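Local coordinates for tudor and KH domain-containing protein homolog (Bombyx mori, PDB 5VQH) that binds symmetrically dimethylated arginines of the Piwi proteins Siwi and Ago3 through its extended Tudor domain and takes part in primary piRNA biogenesis, at residues R35-F40 / F139-C144. Sequence-based numbering, arbitrary orientation. Where two conformers were deposited one is given.
Sequences RFWVQF and FQAMEC
Phe36 holds its CG between the backbone N and the carbonyl carbon (chi1 60°), which swings the ring across to Cys144. There the Cys144 CB sits over one ring face, offset toward the rim, 3.8 Å from Phe36 CZ in a CH-pi contact. The Cys144 sulfur stands oblique to the same ring and, with SG beside its own backbone N (chi1 -52°), packs against Val38, 3.8 Å from Val38 CG2. With an alanine here in place of Phe36, Cys144 CB is likely to lose the aromatic face it rests on, leaving a gap beside it.

Trp37 and Glu143 lie side by side on the other face of the sheet, pointing the same way, with Trp37 NE1 3.5 Å from Glu143 CG. The Glu143 chain runs extended to a long salt bridge, 3.4 Å between Glu143 OE2 and Arg35 NH1, the carboxylate and guanidinium planes 68° apart. Trp37 CZ2 lies over one face of that guanidinium, toward its rim.

Between these two faces, two pairs of backbone hydrogen bonds set the register: Phe36 with Cys144, where Cys144 N reaches Phe36 O at 2.6 Å, and Val38 with Met142, where Met142 N meets Val38 O at 2.9 Å. Beyond the Val38-Met142 pair, a water accepts from Phe40 N and also lies against Gln140 O. Close by, Gln39 NE2 bonds to Asp115 O, its side chain near the bound dimethylarginine.

Antiparallel pairing of 35-40 with 142-146, strands that come together although the chain between them builds the five-stranded Tudor barrel, is characteristic of the SN-like part of an extended Tudor domain.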
ATOM      1  N   ARG A  35      -9.541   2.331   3.224  1.00 32.83           N
ATOM      2  CA  ARG A  35      -8.274   2.678   2.625  1.00 33.23           C
ATOM      3  C   ARG A  35      -7.247   1.601   2.900  1.00 31.69           C
ATOM      4  O   ARG A  35      -6.613   1.576   3.976  1.00 31.36           O
ATOM      5  CB  ARG A  35      -7.764   4.002   3.179  1.00 38.34           C
ATOM      6  CG  ARG A  35      -6.697   4.714   2.348  1.00 47.07           C
ATOM      7  CD  ARG A  35      -6.414   6.084   2.951  1.00 58.36           C
ATOM      8  NE  ARG A  35      -5.016   6.503   2.831  1.00 70.50           N
ATOM      9  CZ  ARG A  35      -4.507   7.158   1.784  1.00 86.56           C
ATOM     10  NH1 ARG A  35      -5.271   7.457   0.724  1.00 92.24           N
ATOM     11  NH2 ARG A  35      -3.217   7.508   1.783  1.00 86.21           N
ATOM     12  N   PHE A  36      -7.076   0.717   1.916  1.00 27.94           N
ATOM     13  CA  PHE A  36      -6.059  -0.318   1.982  1.00 26.75           C
ATOM     14  C   PHE A  36      -5.443  -0.572   0.617  1.00 26.57           C
ATOM     15  O   PHE A  36      -5.864   0.015  -0.363  1.00 27.72           O
ATOM     16  CB  PHE A  36      -6.620  -1.587   2.624  1.00 26.15           C
ATOM     17  CG  PHE A  36      -7.758  -2.169   1.913  1.00 25.04           C
ATOM     18  CD1 PHE A  36      -7.558  -3.221   1.044  1.00 25.56           C
ATOM     19  CD2 PHE A  36      -9.046  -1.697   2.138  1.00 26.71           C
ATOM     20  CE1 PHE A  36      -8.622  -3.790   0.369  1.00 26.74           C
ATOM     21  CE2 PHE A  36     -10.134  -2.236   1.450  1.00 26.97           C
ATOM     22  CZ  PHE A  36      -9.910  -3.294   0.557  1.00 28.55           C
ATOM     23  N   TRP A  37      -4.419  -1.413   0.585  1.00 24.57           N
ATOM     24  CA  TRP A  37      -3.630  -1.671  -0.590  1.00 24.37           C
ATOM     25  C   TRP A  37      -3.580  -3.175  -0.914  1.00 24.01           C
ATOM     26  O   TRP A  37      -3.399  -4.013  -0.049  1.00 24.69           O
ATOM     27  CB  TRP A  37      -2.229  -1.035  -0.401  1.00 25.81           C
ATOM     28  CG  TRP A  37      -2.321   0.527  -0.407  1.00 26.14           C
ATOM     29  CD1 TRP A  37      -2.241   1.352  -1.500  1.00 26.75           C
ATOM     30  CD2 TRP A  37      -2.533   1.388   0.705  1.00 25.46           C
ATOM     31  NE1 TRP A  37      -2.405   2.652  -1.125  1.00 25.90           N
ATOM     32  CE2 TRP A  37      -2.587   2.695   0.220  1.00 26.20           C
ATOM     33  CE3 TRP A  37      -2.664   1.182   2.070  1.00 27.07           C
ATOM     34  CZ2 TRP A  37      -2.779   3.778   1.050  1.00 29.86           C
ATOM     35  CZ3 TRP A  37      -2.871   2.246   2.886  1.00 26.60           C
ATOM     36  CH2 TRP A  37      -2.909   3.527   2.396  1.00 28.59           C
ATOM     37  N   VAL A  38      -3.798  -3.535  -2.167  1.00 24.51           N
ATOM     38  CA  VAL A  38      -3.631  -4.925  -2.572  1.00 25.15           C
ATOM     39  C   VAL A  38      -2.542  -5.062  -3.622  1.00 24.91           C
ATOM     40  O   VAL A  38      -2.206  -4.098  -4.297  1.00 23.60           O
ATOM     41  CB  VAL A  38      -4.937  -5.568  -3.068  1.00 25.27           C
ATOM     42  CG1 VAL A  38      -6.051  -5.292  -2.093  1.00 27.31           C
ATOM     43  CG2 VAL A  38      -5.363  -5.010  -4.397  1.00 26.66           C
ATOM     44  N   GLN A  39      -1.978  -6.264  -3.692  1.00 26.93           N
ATOM     45  CA  GLN A  39      -1.072  -6.693  -4.742  1.00 27.75           C
ATOM     46  C   GLN A  39      -1.745  -7.838  -5.473  1.00 28.20           C
ATOM     47  O   GLN A  39      -2.432  -8.648  -4.862  1.00 29.32           O
ATOM     48  CB  GLN A  39       0.221  -7.201  -4.152  1.00 28.89           C
ATOM     49  CG  GLN A  39       0.926  -6.205  -3.263  1.00 30.07           C
ATOM     50  CD  GLN A  39       1.871  -6.886  -2.319  1.00 31.49           C
ATOM     51  OE1 GLN A  39       1.572  -7.958  -1.778  1.00 33.60           O
ATOM     52  NE2 GLN A  39       3.009  -6.275  -2.103  1.00 32.95           N
ATOM     53  N   PHE A  40      -1.580  -7.883  -6.782  1.00 30.92           N
ATOM     54  CA  PHE A  40      -2.240  -8.892  -7.623  1.00 32.15           C
ATOM     55  C   PHE A  40      -1.390 -10.138  -7.550  1.00 30.56           C
ATOM     56  O   PHE A  40      -0.153 -10.060  -7.559  1.00 30.60           O
ATOM     57  CB  PHE A  40      -2.374  -8.385  -9.051  1.00 34.16           C
ATOM     58  CG  PHE A  40      -3.471  -7.363  -9.234  1.00 37.51           C
ATOM     59  CD1 PHE A  40      -3.961  -6.628  -8.179  1.00 42.04           C
ATOM     60  CD2 PHE A  40      -4.002  -7.133 -10.464  1.00 41.61           C
ATOM     61  CE1 PHE A  40      -4.965  -5.698  -8.358  1.00 39.42           C
ATOM     62  CE2 PHE A  40      -5.013  -6.201 -10.652  1.00 41.87           C
ATOM     63  CZ  PHE A  40      -5.489  -5.487  -9.602  1.00 38.79           C
ATOM     64  N   PHE A 139       4.641  -0.466 -10.023  1.00 28.15           N
ATOM     65  CA  PHE A 139       4.457  -0.303  -8.578  1.00 28.62           C
ATOM     66  C   PHE A 139       3.316  -1.215  -8.116  1.00 28.79           C
ATOM     67  O   PHE A 139       2.199  -1.108  -8.595  1.00 32.40           O
ATOM     68  CB  PHE A 139       4.203   1.158  -8.228  1.00 27.19           C
ATOM     69  CG  PHE A 139       5.375   2.065  -8.520  1.00 26.26           C
ATOM     70  CD1 PHE A 139       6.672   1.668  -8.245  1.00 24.96           C
ATOM     71  CD2 PHE A 139       5.168   3.336  -9.035  1.00 25.47           C
ATOM     72  CE1 PHE A 139       7.731   2.508  -8.508  1.00 25.62           C
ATOM     73  CE2 PHE A 139       6.223   4.197  -9.286  1.00 26.19           C
ATOM     74  CZ  PHE A 139       7.515   3.782  -9.018  1.00 26.44           C
ATOM     75  N   GLN A 140       3.626  -2.132  -7.217  1.00 27.31           N
ATOM     76  CA  GLN A 140       2.743  -3.265  -6.919  1.00 27.00           C
ATOM     77  C   GLN A 140       1.514  -2.980  -6.083  1.00 29.07           C
ATOM     78  O   GLN A 140       0.564  -3.786  -6.147  1.00 29.70           O
ATOM     79  CB  GLN A 140       3.519  -4.387  -6.230  1.00 24.70           C
ATOM     80  CG  GLN A 140       4.456  -5.174  -7.121  1.00 24.83           C
ATOM     81  CD  GLN A 140       3.738  -5.779  -8.297  1.00 25.08           C
ATOM     82  OE1 GLN A 140       2.943  -6.698  -8.154  1.00 31.06           O
ATOM     83  NE2 GLN A 140       3.956  -5.221  -9.455  1.00 26.09           N
ATOM     84  N   ALA A 141       1.487  -1.862  -5.339  1.00 28.47           N
ATOM     85  CA  ALA A 141       0.359  -1.583  -4.398  1.00 28.68           C
ATOM     86  C   ALA A 141      -0.767  -0.805  -5.038  1.00 28.45           C
ATOM     87  O   ALA A 141      -0.497   0.252  -5.529  1.00 29.85           O
ATOM     88  CB  ALA A 141       0.857  -0.828  -3.174  1.00 28.25           C
ATOM     89  N   MET A 142      -1.994  -1.346  -5.055  1.00 29.67           N
ATOM     90  CA  MET A 142      -3.175  -0.669  -5.594  0.50 30.45           C
ATOM     91  C   MET A 142      -4.088  -0.239  -4.434  1.00 31.71           C
ATOM     92  O   MET A 142      -4.546  -1.078  -3.663  1.00 33.76           O
ATOM     93  CB  MET A 142      -3.949  -1.613  -6.534  0.50 31.80           C
ATOM     94  CG  MET A 142      -3.098  -2.425  -7.524  0.50 32.44           C
ATOM     95  SD  MET A 142      -1.821  -1.415  -8.292  0.50 33.92           S
ATOM     96  CE  MET A 142      -2.846  -0.116  -8.992  0.50 32.16           C
ATOM     97  N   GLU A 143      -4.354   1.050  -4.294  1.00 30.63           N
ATOM     98  CA  GLU A 143      -5.287   1.498  -3.258  1.00 31.73           C
ATOM     99  C   GLU A 143      -6.717   0.945  -3.460  1.00 27.88           C
ATOM    100  O   GLU A 143      -7.224   0.950  -4.548  1.00 26.68           O
ATOM    101  CB  GLU A 143      -5.337   3.018  -3.231  1.00 33.06           C
ATOM    102  CG  GLU A 143      -5.720   3.582  -1.876  1.00 37.28           C
ATOM    103  CD  GLU A 143      -6.026   5.054  -1.962  1.00 40.13           C
ATOM    104  OE1 GLU A 143      -5.238   5.764  -2.591  1.00 46.70           O
ATOM    105  OE2 GLU A 143      -7.049   5.501  -1.423  1.00 46.74           O
ATOM    106  N   CYS A 144      -7.371   0.496  -2.403  1.00 26.89           N
ATOM    107  CA  CYS A 144      -8.770   0.124  -2.495  1.00 27.37           C
ATOM    108  C   CYS A 144      -9.576   0.586  -1.280  1.00 28.43           C
ATOM    109  O   CYS A 144      -9.058   1.117  -0.309  1.00 25.80           O
ATOM    110  CB  CYS A 144      -8.905  -1.386  -2.580  1.00 29.95           C
ATOM    111  SG  CYS A 144      -7.942  -2.251  -3.839  1.00 29.24           S
TER
HETATM  112  O   HOH W   1       0.364  -5.651  -7.800  1.00 34.85           O
HETATM  113  O   HOH W   2       1.138  -8.689  -9.278  1.00 37.41           O